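Local structure of nigerythrin (Desulfovibrio vulgaris subsp. vulgaris, 1YUZ) at residues Ser22-Gly27 with Glu115-Ser120; Ser28-Leu33 with Ala85-Gly90; Gln57-Ile62 with Asn161-Pro166; Arg64-Thr69 with Leu106-Gly111; Asp121-Phe126 with His140-Ala145. The protein shows NADH peroxidase activity in vitro as a homodimeric iron protein that pairs a diiron four-helix bundle with a rubredoxin-like iron centre. All coordinates share one frame; numbering follows the deposited sequence. Where two conformers were deposited one is given.

Contact 1 (Ser22-Gly27 with Glu115-Ser120); sequences SKTAVG and EIYETS. With FE2 (Fe (II) ion), chain G; FE (Fe (III) ion), chain F.
With CG of Tyr117 trans to its backbone N (chi1 161°), the phenol leans out from helix 104-132 toward the loop 22-27, where Thr24 turns OG1 to meet it. In Thr24 OG1 lies beside the backbone N (chi1 -56°), with CG2 anti to that N. Tyr117 OH donates to Thr24 OG1 at 2.7 Å, and the two side chains meet at a slant, CB and CG2 of Thr24 also lying near the phenol oxygen. Asp121 OD1, one turn further along the helix, is bonded to both Thr24 OG1 and Ser22 OG, so two groups of helix 104-132, Tyr117 OH and Asp121 OD1, bond to the threonine hydroxyl. Ser22 OG also accepts from Thr24 N at 3.1 Å, an ST turn that shapes the loop just before helix 29-56. Tyr117 faces outward on a helix whose inner side carries ligands of the ferritin-like diiron centre. There Glu115 chelates the iron(II) ion through OE1 at 2.2 Å and OE2 at 2.3 Å. Glu118 binds the iron(III) ion through OE1 at 2.1 Å. Water 1 bridges the two metals, and Glu40, Glu73, Glu149 and His152 complete the site. Tyr47 OH bonds to Glu115 OE2, a second-shell contact on the chelating carboxylate. Further along, Ser120 OG donates to Ile116 O at 2.7 Å from above the carbonyl plane, while Ser120 N comes from the opposite face.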
# COMPACT_ATOMS: atom_id res chain seq x y z
N SER B 22 -11.70 9.77 10.39
CA SER B 22 -10.78 9.04 11.26
C SER B 22 -11.45 8.05 12.21
O SER B 22 -12.52 8.31 12.75
CB SER B 22 -9.95 10.02 12.08
OG SER B 22 -9.16 9.35 13.03
N LYS B 23 -10.79 6.91 12.41
CA LYS B 23 -11.30 5.86 13.29
C LYS B 23 -10.43 5.83 14.54
O LYS B 23 -10.34 4.80 15.22
CB LYS B 23 -11.22 4.51 12.58
CG LYS B 23 -11.87 4.48 11.20
CD LYS B 23 -11.58 3.17 10.48
CE LYS B 23 -12.20 3.16 9.09
NZ LYS B 23 -11.89 1.89 8.36
N THR B 24 -9.82 6.96 14.86
CA THR B 24 -8.94 7.04 16.02
C THR B 24 -9.46 7.90 17.17
O THR B 24 -9.83 9.06 16.98
CB THR B 24 -7.55 7.59 15.61
OG1 THR B 24 -7.00 6.78 14.57
CG2 THR B 24 -6.60 7.58 16.80
N ALA B 25 -9.48 7.32 18.36
CA ALA B 25 -9.91 8.03 19.55
C ALA B 25 -8.71 8.86 19.99
O ALA B 25 -7.62 8.33 20.17
CB ALA B 25 -10.28 7.06 20.65
N VAL B 26 -8.92 10.16 20.14
CA VAL B 26 -7.84 11.05 20.53
C VAL B 26 -8.04 11.64 21.92
O VAL B 26 -9.05 12.30 22.18
CB VAL B 26 -7.68 12.22 19.53
CG1 VAL B 26 -6.56 13.14 19.98
CG2 VAL B 26 -7.40 11.67 18.14
N GLY B 27 -7.09 11.37 22.81
CA GLY B 27 -7.16 11.90 24.16
C GLY B 27 -5.97 12.81 24.36
O GLY B 27 -5.50 13.44 23.41
N GLU B 115 -0.60 -0.61 8.38
CA GLU B 115 0.40 0.43 8.20
C GLU B 115 -0.25 1.69 7.64
O GLU B 115 0.06 2.80 8.09
CB GLU B 115 1.49 -0.05 7.24
CG GLU B 115 2.32 -1.22 7.75
CD GLU B 115 3.18 -0.86 8.96
OE1 GLU B 115 3.37 0.34 9.24
OE2 GLU B 115 3.69 -1.79 9.62
N ILE B 116 -1.14 1.53 6.67
CA ILE B 116 -1.82 2.68 6.09
C ILE B 116 -2.66 3.38 7.15
O ILE B 116 -2.68 4.61 7.22
CB ILE B 116 -2.69 2.23 4.90
CG1 ILE B 116 -1.78 1.82 3.73
CG2 ILE B 116 -3.63 3.34 4.47
CD1 ILE B 116 -2.51 1.13 2.59
N TYR B 117 -3.35 2.61 7.98
CA TYR B 117 -4.15 3.21 9.04
C TYR B 117 -3.26 4.01 9.97
O TYR B 117 -3.59 5.14 10.35
CB TYR B 117 -4.89 2.12 9.84
CG TYR B 117 -5.36 2.60 11.20
CD1 TYR B 117 -4.67 2.26 12.36
CD2 TYR B 117 -6.44 3.48 11.31
CE1 TYR B 117 -5.03 2.77 13.60
CE2 TYR B 117 -6.81 4.00 12.54
CZ TYR B 117 -6.11 3.64 13.68
OH TYR B 117 -6.45 4.18 14.91
N GLU B 118 -2.11 3.45 10.33
CA GLU B 118 -1.21 4.15 11.24
C GLU B 118 -0.59 5.41 10.64
O GLU B 118 -0.49 6.44 11.31
CB GLU B 118 -0.11 3.20 11.72
CG GLU B 118 -0.66 2.00 12.49
CD GLU B 118 0.42 1.11 13.07
OE1 GLU B 118 1.46 1.62 13.51
OE2 GLU B 118 0.21 -0.12 13.10
N THR B 119 -0.20 5.35 9.37
CA THR B 119 0.44 6.49 8.73
C THR B 119 -0.50 7.60 8.28
O THR B 119 -0.09 8.76 8.23
CB THR B 119 1.28 6.04 7.51
OG1 THR B 119 2.30 7.01 7.26
CG2 THR B 119 0.42 5.91 6.26
N SER B 120 -1.75 7.27 7.98
CA SER B 120 -2.70 8.26 7.48
C SER B 120 -3.83 8.61 8.42
O SER B 120 -4.60 9.54 8.16
CB SER B 120 -3.31 7.77 6.17
OG SER B 120 -4.19 6.68 6.40
FE FE2 G . 4.82 -0.22 10.79
FE FE F . 3.30 0.68 13.78
O HOH W 1 3.03 -0.40 12.16

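Contact 2 (Ser28-Leu33 with Ala85-Gly90); sequences STLENL and AEMEPG
Met87 meets Leu30 where the first two long helices of the ferritin-like bundle, 29-56 and 60-87, run past each other at the end of the domain: one is just starting, the other finishing. Around Leu30, a capping box fixes the start of helix 29-56: Glu31 N donates to Ser28 OG at 3.2 Å, and Ser28 N returns a bond to the anti lone pair of Glu31 OE1 at 2.9 Å. Leu30 also packs on Val84 of helix 60-87. From the last helical turn, Met87 sends its chain across with CG trans to the backbone N (chi1 -170°) and a bend at chi3. In this conformer, one of two for Met87, SD lies against Leu30 at a slant; CD1 of Leu30 is 3.8 Å from SD, and CB and CD2 are each 3.9 Å from it. Here the sulfur rests along the leucine side chain instead of touching one methyl alone. Glu88, the first residue to leave helical geometry, extends its carboxylate past the CD2 branch of the leucine, crossing it at about a right angle. Glu88 OE2, salt-bridged to Lys34 one turn beyond Leu30, lies 4.0 Å from Leu30 CD2.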
# COMPACT_ATOMS: atom_id res chain seq x y z
N SER B 28 -5.49 12.91 25.59
CA SER B 28 -4.34 13.75 25.87
C SER B 28 -3.14 13.09 25.19
O SER B 28 -3.20 11.91 24.85
CB SER B 28 -4.08 13.84 27.37
OG SER B 28 -3.71 12.57 27.89
N THR B 29 -2.07 13.84 24.99
CA THR B 29 -0.89 13.25 24.36
C THR B 29 -0.38 12.06 25.17
O THR B 29 0.08 11.07 24.60
CB THR B 29 0.21 14.30 24.17
OG1 THR B 29 -0.20 15.25 23.18
CG2 THR B 29 1.51 13.64 23.73
N LEU B 30 -0.47 12.15 26.49
CA LEU B 30 -0.03 11.05 27.34
C LEU B 30 -0.85 9.81 27.02
O LEU B 30 -0.31 8.71 26.87
CB LEU B 30 -0.19 11.40 28.82
CG LEU B 30 0.17 10.26 29.77
CD1 LEU B 30 1.62 9.85 29.56
CD2 LEU B 30 -0.06 10.69 31.22
N GLU B 31 -2.17 9.99 26.92
CA GLU B 31 -3.06 8.88 26.61
C GLU B 31 -2.77 8.34 25.21
O GLU B 31 -2.79 7.14 24.98
CB GLU B 31 -4.53 9.32 26.70
CG GLU B 31 -4.97 9.75 28.09
CD GLU B 31 -6.42 10.19 28.14
OE1 GLU B 31 -6.81 11.07 27.34
OE2 GLU B 31 -7.17 9.66 28.99
N ASN B 32 -2.49 9.25 24.27
CA ASN B 32 -2.21 8.85 22.90
C ASN B 32 -0.91 8.05 22.81
O ASN B 32 -0.82 7.09 22.05
CB ASN B 32 -2.15 10.07 21.99
CG ASN B 32 -3.47 10.82 21.96
OD1 ASN B 32 -4.53 10.23 22.19
ND2 ASN B 32 -3.41 12.11 21.67
N LEU B 33 0.09 8.45 23.58
CA LEU B 33 1.36 7.73 23.59
C LEU B 33 1.11 6.30 24.06
O LEU B 33 1.64 5.35 23.48
CB LEU B 33 2.36 8.42 24.52
CG LEU B 33 3.06 9.66 23.96
CD1 LEU B 33 3.70 10.46 25.08
CD2 LEU B 33 4.10 9.22 22.94
N ALA B 85 7.44 7.18 30.21
CA ALA B 85 8.19 6.91 31.44
C ALA B 85 8.59 8.17 32.20
O ALA B 85 8.59 8.19 33.43
CB ALA B 85 9.44 6.09 31.11
N GLU B 86 8.95 9.22 31.46
CA GLU B 86 9.36 10.48 32.07
C GLU B 86 8.18 11.18 32.73
O GLU B 86 8.34 11.88 33.73
CB GLU B 86 9.96 11.40 31.00
CG GLU B 86 11.18 10.82 30.30
CD GLU B 86 11.71 11.74 29.22
OE1 GLU B 86 12.03 12.91 29.53
OE2 GLU B 86 11.82 11.29 28.06
N MET B 87 6.99 10.98 32.18
CA MET B 87 5.78 11.60 32.70
C MET B 87 5.09 10.72 33.74
O MET B 87 4.50 11.23 34.70
CB MET B 87 4.83 11.92 31.56
CG MET B 87 3.63 12.78 31.94
SD MET B 87 2.74 13.36 30.49
CE MET B 87 3.62 14.88 30.13
N GLU B 88 5.18 9.41 33.56
CA GLU B 88 4.55 8.48 34.49
C GLU B 88 5.49 7.29 34.71
O GLU B 88 5.38 6.27 34.03
CB GLU B 88 3.20 8.02 33.92
CG GLU B 88 2.51 6.92 34.71
CD GLU B 88 1.12 6.62 34.17
OE1 GLU B 88 0.57 5.54 34.51
OE2 GLU B 88 0.57 7.46 33.43
N PRO B 89 6.43 7.42 35.66
CA PRO B 89 7.41 6.38 36.00
C PRO B 89 6.83 5.01 36.33
O PRO B 89 7.48 3.98 36.11
CB PRO B 89 8.16 6.99 37.18
CG PRO B 89 8.08 8.46 36.90
CD PRO B 89 6.65 8.62 36.47
N GLY B 90 5.62 4.99 36.87
CA GLY B 90 5.00 3.72 37.22
C GLY B 90 4.42 2.97 36.04
O GLY B 90 3.99 1.82 36.18

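Contact 3 (Gln57-Ile62 with Asn161-Pro166); sequences QGYEQI and NDIDAP
Tyr59 and Ile163 meet through the CE2 side of the ring, CE2 lying 3.4 Å from Ile163 CG1. The isoleucine places CG1 trans to its backbone N (chi1 -169°), which carries the CG1-CD1 arm toward the tyrosine while CG2 sits between N and the carbonyl carbon. Its CD1 lies beside the hydroxyl end of the ring, 3.9 Å from Tyr59 OH. CD1 of Ile62 approaches the same CG1 at 3.9 Å, so one methylene of Ile163 is shared by an aromatic and an aliphatic neighbour. These contacts join the start of helix 60-87 to the type I turn Asp162-Ala165, which follows the last helix of the ferritin-like domain on the way to the rubredoxin-like domain. Tyr59 is the N-cap of helix 60-87; Gly58 before it, with positive phi, closes helix 29-56 in a Schellman motif. Further along, Gln61 has an extended chain (chi1 -179°, chi2 171°) and lays its OE1 3.4 Å from Pro166 CA and 3.6 Å from Pro166 CB, while its NE2 bonds to Asp167 OD1 and Asp169 O. The phenol oxygen of Tyr59 is hydrogen-bonded to Thr14 OG1 of the second subunit, and Asp164 OD1 bonds to that same threonine hydroxyl.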
# COMPACT_ATOMS: atom_id res chain seq x y z
N GLN B 57 5.44 -21.38 5.29
CA GLN B 57 4.85 -21.41 3.95
C GLN B 57 5.87 -21.32 2.82
O GLN B 57 5.51 -21.31 1.65
CB GLN B 57 3.82 -20.28 3.82
CG GLN B 57 2.58 -20.49 4.68
CD GLN B 57 1.59 -19.34 4.59
OE1 GLN B 57 1.30 -18.84 3.50
NE2 GLN B 57 1.05 -18.93 5.73
N GLY B 58 7.15 -21.27 3.18
CA GLY B 58 8.20 -21.22 2.17
C GLY B 58 8.57 -19.84 1.64
O GLY B 58 9.24 -19.74 0.61
N TYR B 59 8.14 -18.79 2.33
CA TYR B 59 8.46 -17.43 1.91
C TYR B 59 9.50 -16.86 2.88
O TYR B 59 9.16 -16.03 3.73
CB TYR B 59 7.21 -16.55 1.94
CG TYR B 59 6.07 -17.01 1.05
CD1 TYR B 59 4.97 -17.67 1.59
CD2 TYR B 59 6.07 -16.73 -0.31
CE1 TYR B 59 3.88 -18.03 0.79
CE2 TYR B 59 4.99 -17.08 -1.12
CZ TYR B 59 3.90 -17.72 -0.56
OH TYR B 59 2.81 -18.03 -1.34
N GLU B 60 10.75 -17.28 2.73
CA GLU B 60 11.80 -16.82 3.62
C GLU B 60 12.08 -15.33 3.57
O GLU B 60 12.26 -14.71 4.61
CB GLU B 60 13.09 -17.63 3.38
CG GLU B 60 13.91 -17.25 2.15
CD GLU B 60 14.84 -16.07 2.39
OE1 GLU B 60 15.39 -15.96 3.51
OE2 GLU B 60 15.04 -15.26 1.46
N GLN B 61 12.11 -14.75 2.38
CA GLN B 61 12.37 -13.32 2.28
C GLN B 61 11.24 -12.52 2.91
O GLN B 61 11.48 -11.55 3.63
CB GLN B 61 12.58 -12.89 0.83
CG GLN B 61 12.87 -11.40 0.71
CD GLN B 61 13.30 -10.98 -0.68
OE1 GLN B 61 12.64 -11.29 -1.67
NE2 GLN B 61 14.42 -10.27 -0.77
N ILE B 62 10.00 -12.92 2.66
CA ILE B 62 8.87 -12.21 3.25
C ILE B 62 8.91 -12.36 4.77
O ILE B 62 8.59 -11.42 5.50
CB ILE B 62 7.53 -12.71 2.68
CG1 ILE B 62 7.38 -12.23 1.23
CG2 ILE B 62 6.36 -12.20 3.53
CD1 ILE B 62 6.18 -12.80 0.50
N ASN B 161 3.25 -7.93 -4.48
CA ASN B 161 3.32 -7.95 -5.94
C ASN B 161 4.34 -8.95 -6.45
O ASN B 161 4.16 -9.54 -7.52
CB ASN B 161 3.62 -6.56 -6.48
CG ASN B 161 2.45 -5.63 -6.32
OD1 ASN B 161 1.31 -6.07 -6.34
ND2 ASN B 161 2.71 -4.34 -6.17
N ASP B 162 5.42 -9.13 -5.70
CA ASP B 162 6.48 -10.06 -6.08
C ASP B 162 6.49 -11.30 -5.19
O ASP B 162 7.53 -11.90 -4.98
CB ASP B 162 7.84 -9.38 -6.00
CG ASP B 162 8.02 -8.32 -7.05
OD1 ASP B 162 7.49 -8.50 -8.16
OD2 ASP B 162 8.70 -7.31 -6.77
N ILE B 163 5.32 -11.68 -4.69
CA ILE B 163 5.24 -12.82 -3.80
C ILE B 163 5.84 -14.10 -4.38
O ILE B 163 6.39 -14.92 -3.65
CB ILE B 163 3.77 -13.08 -3.36
CG1 ILE B 163 3.74 -14.10 -2.22
CG2 ILE B 163 2.94 -13.57 -4.54
CD1 ILE B 163 2.42 -14.15 -1.48
N ASP B 164 5.76 -14.26 -5.70
CA ASP B 164 6.32 -15.45 -6.34
C ASP B 164 7.63 -15.17 -7.06
O ASP B 164 8.10 -15.99 -7.86
CB ASP B 164 5.28 -16.04 -7.29
CG ASP B 164 3.98 -16.39 -6.58
OD1 ASP B 164 4.05 -17.14 -5.59
OD2 ASP B 164 2.92 -15.91 -7.01
N ALA B 165 8.23 -14.03 -6.76
CA ALA B 165 9.50 -13.65 -7.36
C ALA B 165 10.43 -13.06 -6.30
O ALA B 165 10.85 -11.90 -6.40
CB ALA B 165 9.27 -12.64 -8.48
N PRO B 166 10.74 -13.84 -5.26
CA PRO B 166 11.63 -13.33 -4.21
C PRO B 166 13.07 -13.29 -4.71
O PRO B 166 13.38 -13.83 -5.77
CB PRO B 166 11.46 -14.36 -3.08
CG PRO B 166 10.17 -15.07 -3.41
CD PRO B 166 10.20 -15.15 -4.91

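Contact 4 (Arg64-Thr69 with Leu106-Gly111); sequences RLFEAT and LNLISG
Within the four-helix bundle of the ferritin-like domain, helices 60-87 and 104-132 pack here through Phe66, which points its ring at Leu108 and Asn107. The ring ends at CZ, 3.6 Å from Leu108 CD2, and the two side chains meet at a slant; CE1 and CE2 lie a little further from the same methyl. Leu108 sets CG trans to its carbonyl carbon (chi1 -76°), a turn that brings CD2 over to the phenylalanine even though the leucine leaves its own helix to one side. The rim of the ring faces backbone as well: Leu108 N lies in the ring plane at the edge, 3.9 Å from CZ, and Asn107 C sits near that plane too. Asn107 touches CZ through its CB at 4.0 Å, while its amide turns elsewhere and its OD1 accepts from Tyr102 N. Around the pair, Phe50 meets Phe66 edge-to-face and the ring of Tyr156 meets it with planes at about 45°. The phenylalanine side chain lies about 10 Å from the iron(II) ion. On its own helix, Thr69 OG1 donates to Leu65 O (2.8 Å), which also takes the backbone N-H of Thr69. No hydrogen bond links the two segments: carbon contacts from a buried ring and a leucine methyl carry this contact, while nearby polar groups find their partners within a helix or elsewhere.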
# COMPACT_ATOMS: atom_id res chain seq x y z
N ARG B 64 11.52 -12.52 6.55
CA ARG B 64 12.52 -11.56 7.00
C ARG B 64 11.96 -10.15 7.01
O ARG B 64 12.31 -9.35 7.88
CB ARG B 64 13.77 -11.64 6.12
CG ARG B 64 14.59 -12.91 6.35
CD ARG B 64 15.94 -12.87 5.64
NE ARG B 64 15.86 -13.13 4.20
CZ ARG B 64 15.99 -12.22 3.25
NH1 ARG B 64 16.21 -10.95 3.56
NH2 ARG B 64 15.91 -12.57 1.98
N LEU B 65 11.09 -9.83 6.06
CA LEU B 65 10.49 -8.51 6.02
C LEU B 65 9.58 -8.33 7.24
O LEU B 65 9.59 -7.28 7.88
CB LEU B 65 9.68 -8.31 4.73
CG LEU B 65 8.92 -6.98 4.65
CD1 LEU B 65 9.87 -5.80 4.84
CD2 LEU B 65 8.20 -6.89 3.31
N PHE B 66 8.79 -9.35 7.57
CA PHE B 66 7.92 -9.26 8.73
C PHE B 66 8.74 -9.13 10.01
O PHE B 66 8.37 -8.40 10.92
CB PHE B 66 7.01 -10.50 8.83
CG PHE B 66 5.80 -10.45 7.92
CD1 PHE B 66 5.51 -11.51 7.08
CD2 PHE B 66 4.94 -9.35 7.95
CE1 PHE B 66 4.37 -11.48 6.27
CE2 PHE B 66 3.81 -9.32 7.14
CZ PHE B 66 3.53 -10.38 6.30
N GLU B 67 9.87 -9.83 10.06
CA GLU B 67 10.73 -9.77 11.24
C GLU B 67 11.37 -8.38 11.36
O GLU B 67 11.45 -7.83 12.46
CB GLU B 67 11.80 -10.86 11.15
CG GLU B 67 11.19 -12.24 11.22
CD GLU B 67 12.13 -13.36 10.81
OE1 GLU B 67 13.19 -13.08 10.21
OE2 GLU B 67 11.79 -14.53 11.07
N ALA B 68 11.78 -7.82 10.23
CA ALA B 68 12.38 -6.49 10.24
C ALA B 68 11.33 -5.46 10.66
O ALA B 68 11.62 -4.56 11.44
CB ALA B 68 12.92 -6.15 8.86
N THR B 69 10.11 -5.61 10.15
CA THR B 69 9.06 -4.66 10.49
C THR B 69 8.63 -4.79 11.95
O THR B 69 8.32 -3.80 12.60
CB THR B 69 7.85 -4.81 9.54
OG1 THR B 69 8.32 -4.83 8.18
CG2 THR B 69 6.92 -3.62 9.70
N LEU B 106 -2.41 -12.71 2.21
CA LEU B 106 -3.40 -12.00 3.02
C LEU B 106 -2.75 -11.33 4.23
O LEU B 106 -3.19 -10.28 4.67
CB LEU B 106 -4.51 -12.96 3.46
CG LEU B 106 -5.40 -13.45 2.32
CD1 LEU B 106 -6.44 -14.40 2.87
CD2 LEU B 106 -6.07 -12.26 1.65
N ASN B 107 -1.68 -11.94 4.75
CA ASN B 107 -0.99 -11.33 5.88
C ASN B 107 -0.31 -10.05 5.43
O ASN B 107 -0.30 -9.05 6.15
CB ASN B 107 0.04 -12.29 6.48
CG ASN B 107 -0.59 -13.53 7.07
OD1 ASN B 107 -1.77 -13.54 7.40
ND2 ASN B 107 0.21 -14.58 7.23
N LEU B 108 0.25 -10.06 4.22
CA LEU B 108 0.89 -8.87 3.68
C LEU B 108 -0.16 -7.77 3.50
O LEU B 108 0.11 -6.61 3.75
CB LEU B 108 1.56 -9.17 2.34
CG LEU B 108 2.88 -9.93 2.42
CD1 LEU B 108 3.27 -10.41 1.03
CD2 LEU B 108 3.96 -9.03 2.99
N ILE B 109 -1.36 -8.15 3.07
CA ILE B 109 -2.44 -7.17 2.89
C ILE B 109 -2.88 -6.64 4.26
O ILE B 109 -3.10 -5.44 4.42
CB ILE B 109 -3.64 -7.80 2.14
CG1 ILE B 109 -3.25 -8.09 0.69
CG2 ILE B 109 -4.85 -6.87 2.22
CD1 ILE B 109 -2.92 -6.85 -0.14
N SER B 110 -3.01 -7.53 5.24
CA SER B 110 -3.39 -7.11 6.58
C SER B 110 -2.34 -6.13 7.10
O SER B 110 -2.66 -5.11 7.70
CB SER B 110 -3.47 -8.33 7.51
OG SER B 110 -3.72 -7.95 8.84
N GLY B 111 -1.07 -6.46 6.87
CA GLY B 111 0.00 -5.58 7.30
C GLY B 111 -0.09 -4.23 6.61
O GLY B 111 -0.03 -3.19 7.27

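Contact 5 (Asp121-Phe126 with His140-Ala145); sequences DMYPAF and HVFTRA
Phe142 of helix 140-145 lays its ring against Tyr123 and Phe126 of helix 121-126, both on the same side of its plane: CB of Phe126 over the face, the Tyr123 ring near CD2. The axes are nearly antiparallel, 159° between their directions, and approach to 9.1 Å. Ala145 supplies the small bump: its CB rests over one face of the Tyr123 ring, 3.8 Å from the centroid, a CH-pi contact. CE of Met122 lies over the centre of the opposite face, so the phenol is sandwiched between two methyl groups. At the rim of the same ring, CE2 of Tyr123 touches CD2 of Phe142 at 3.6 Å; these two rings are inclined at 44°. The other flat surface to be filled is the Phe142 ring, where CB of Phe126 settles 3.7 Å from the centroid in a second CH-pi contact. From there the Phe126 ring leads away, its CG trans to the carbonyl carbon (chi1 -70°), and its CD1 still comes 4.0 Å from Phe142 CZ. Tyr123, Phe126 and Phe142 thus make one aromatic cluster whose rings meet obliquely. The phenol OH of Tyr123 is hydrogen-bonded to Glu40 OE2 and Glu80 OE2; Glu40 is an iron(III) ligand, which makes the tyrosine a second-shell residue of the diiron site. The helix carrying it is kinked at Pro124. Helix 29-56 closes over the cluster, with Ala36 on Tyr123, Ala35 and Asn32 on Phe126 and Leu33 on Phe142, while His76 of helix 60-87 packs on Ala145.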
# COMPACT_ATOMS: atom_id res chain seq x y z
N ASP B 121 -3.96 7.87 9.52
CA ASP B 121 -5.04 8.10 10.45
C ASP B 121 -4.54 8.28 11.88
O ASP B 121 -4.53 9.39 12.41
CB ASP B 121 -6.03 6.93 10.38
CG ASP B 121 -7.29 7.17 11.17
OD1 ASP B 121 -7.22 7.85 12.22
OD2 ASP B 121 -8.35 6.66 10.76
N MET B 122 -4.09 7.19 12.49
CA MET B 122 -3.65 7.24 13.88
C MET B 122 -2.52 8.21 14.20
O MET B 122 -2.70 9.12 15.00
CB MET B 122 -3.26 5.86 14.38
CG MET B 122 -3.02 5.83 15.88
SD MET B 122 -2.35 4.29 16.47
CE MET B 122 -0.63 4.52 16.07
N TYR B 123 -1.35 8.02 13.60
CA TYR B 123 -0.26 8.92 13.92
C TYR B 123 -0.55 10.37 13.53
O TYR B 123 -0.25 11.28 14.30
CB TYR B 123 1.06 8.39 13.34
CG TYR B 123 1.65 7.30 14.22
CD1 TYR B 123 1.96 6.04 13.69
CD2 TYR B 123 1.87 7.51 15.59
CE1 TYR B 123 2.49 5.03 14.50
CE2 TYR B 123 2.40 6.51 16.40
CZ TYR B 123 2.70 5.27 15.85
OH TYR B 123 3.23 4.28 16.65
N PRO B 124 -1.16 10.61 12.35
CA PRO B 124 -1.44 12.02 12.03
C PRO B 124 -2.36 12.64 13.09
O PRO B 124 -2.20 13.81 13.45
CB PRO B 124 -2.09 11.94 10.66
CG PRO B 124 -1.35 10.81 10.02
CD PRO B 124 -1.31 9.77 11.15
N ALA B 125 -3.31 11.86 13.60
CA ALA B 125 -4.24 12.35 14.62
C ALA B 125 -3.49 12.68 15.90
O ALA B 125 -3.73 13.72 16.53
CB ALA B 125 -5.32 11.30 14.90
N PHE B 126 -2.58 11.79 16.29
CA PHE B 126 -1.80 11.99 17.50
C PHE B 126 -0.80 13.13 17.34
O PHE B 126 -0.54 13.87 18.29
CB PHE B 126 -1.06 10.70 17.86
CG PHE B 126 -1.96 9.59 18.34
CD1 PHE B 126 -1.44 8.32 18.56
CD2 PHE B 126 -3.31 9.81 18.58
CE1 PHE B 126 -2.24 7.29 19.02
CE2 PHE B 126 -4.13 8.78 19.04
CZ PHE B 126 -3.59 7.52 19.26
N HIS B 140 7.74 14.83 17.68
CA HIS B 140 8.92 14.21 17.09
C HIS B 140 8.79 12.70 17.03
O HIS B 140 8.98 12.09 15.97
CB HIS B 140 10.17 14.57 17.91
CG HIS B 140 11.40 13.84 17.49
ND1 HIS B 140 12.08 14.13 16.33
CD2 HIS B 140 12.07 12.81 18.08
CE1 HIS B 140 13.12 13.32 16.22
NE2 HIS B 140 13.13 12.51 17.26
N VAL B 141 8.45 12.08 18.16
CA VAL B 141 8.31 10.64 18.21
C VAL B 141 7.21 10.12 17.28
O VAL B 141 7.43 9.18 16.51
CB VAL B 141 8.04 10.16 19.65
CG1 VAL B 141 7.65 8.69 19.66
CG2 VAL B 141 9.28 10.38 20.51
N PHE B 142 6.04 10.74 17.33
CA PHE B 142 4.92 10.32 16.48
C PHE B 142 5.26 10.51 15.00
O PHE B 142 4.83 9.73 14.16
CB PHE B 142 3.66 11.11 16.83
CG PHE B 142 3.02 10.70 18.13
CD1 PHE B 142 2.36 11.64 18.91
CD2 PHE B 142 3.01 9.37 18.54
CE1 PHE B 142 1.70 11.27 20.08
CE2 PHE B 142 2.36 8.98 19.71
CZ PHE B 142 1.70 9.94 20.49
N THR B 143 6.00 11.57 14.70
CA THR B 143 6.40 11.86 13.33
C THR B 143 7.32 10.76 12.80
O THR B 143 7.13 10.26 11.69
CB THR B 143 7.12 13.21 13.23
OG1 THR B 143 6.17 14.27 13.39
CG2 THR B 143 7.82 13.37 11.88
N ARG B 144 8.33 10.40 13.59
CA ARG B 144 9.26 9.36 13.18
C ARG B 144 8.53 8.06 12.90
O ARG B 144 8.76 7.41 11.89
CB ARG B 144 10.34 9.15 14.24
CG ARG B 144 11.40 10.24 14.29
CD ARG B 144 12.79 9.67 14.60
NE ARG B 144 13.84 10.68 14.55
CZ ARG B 144 14.10 11.44 13.49
NH1 ARG B 144 13.38 11.30 12.38
NH2 ARG B 144 15.07 12.34 13.53
N ALA B 145 7.63 7.67 13.81
CA ALA B 145 6.87 6.44 13.64
C ALA B 145 6.01 6.52 12.38
O ALA B 145 6.03 5.62 11.54
CB ALA B 145 5.99 6.18 14.86

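Overall arrangement
From the N terminus, the loop 22-27 closes onto helix 104-132 in contact 1, and the wide loop so formed encloses contacts 2 and 4. Contact 2 follows directly, joining the start of helix 29-56 to the end of helix 60-87; Gly27 N and Asn32 OD1 link it to contact 1. Contact 3 begins at the next helix start and closes after helix 136-161, crossing contacts 1 and 2 and enclosing contacts 4 and 5. Contact 4, crossed by contact 2, pairs helices 60-87 and 104-132. Contact 5 closes the short loop between the last two helices, touching contacts 1 and 2. Contacts 2 and 3 lie at opposite ends of the bundle, centres about 39 Å apart.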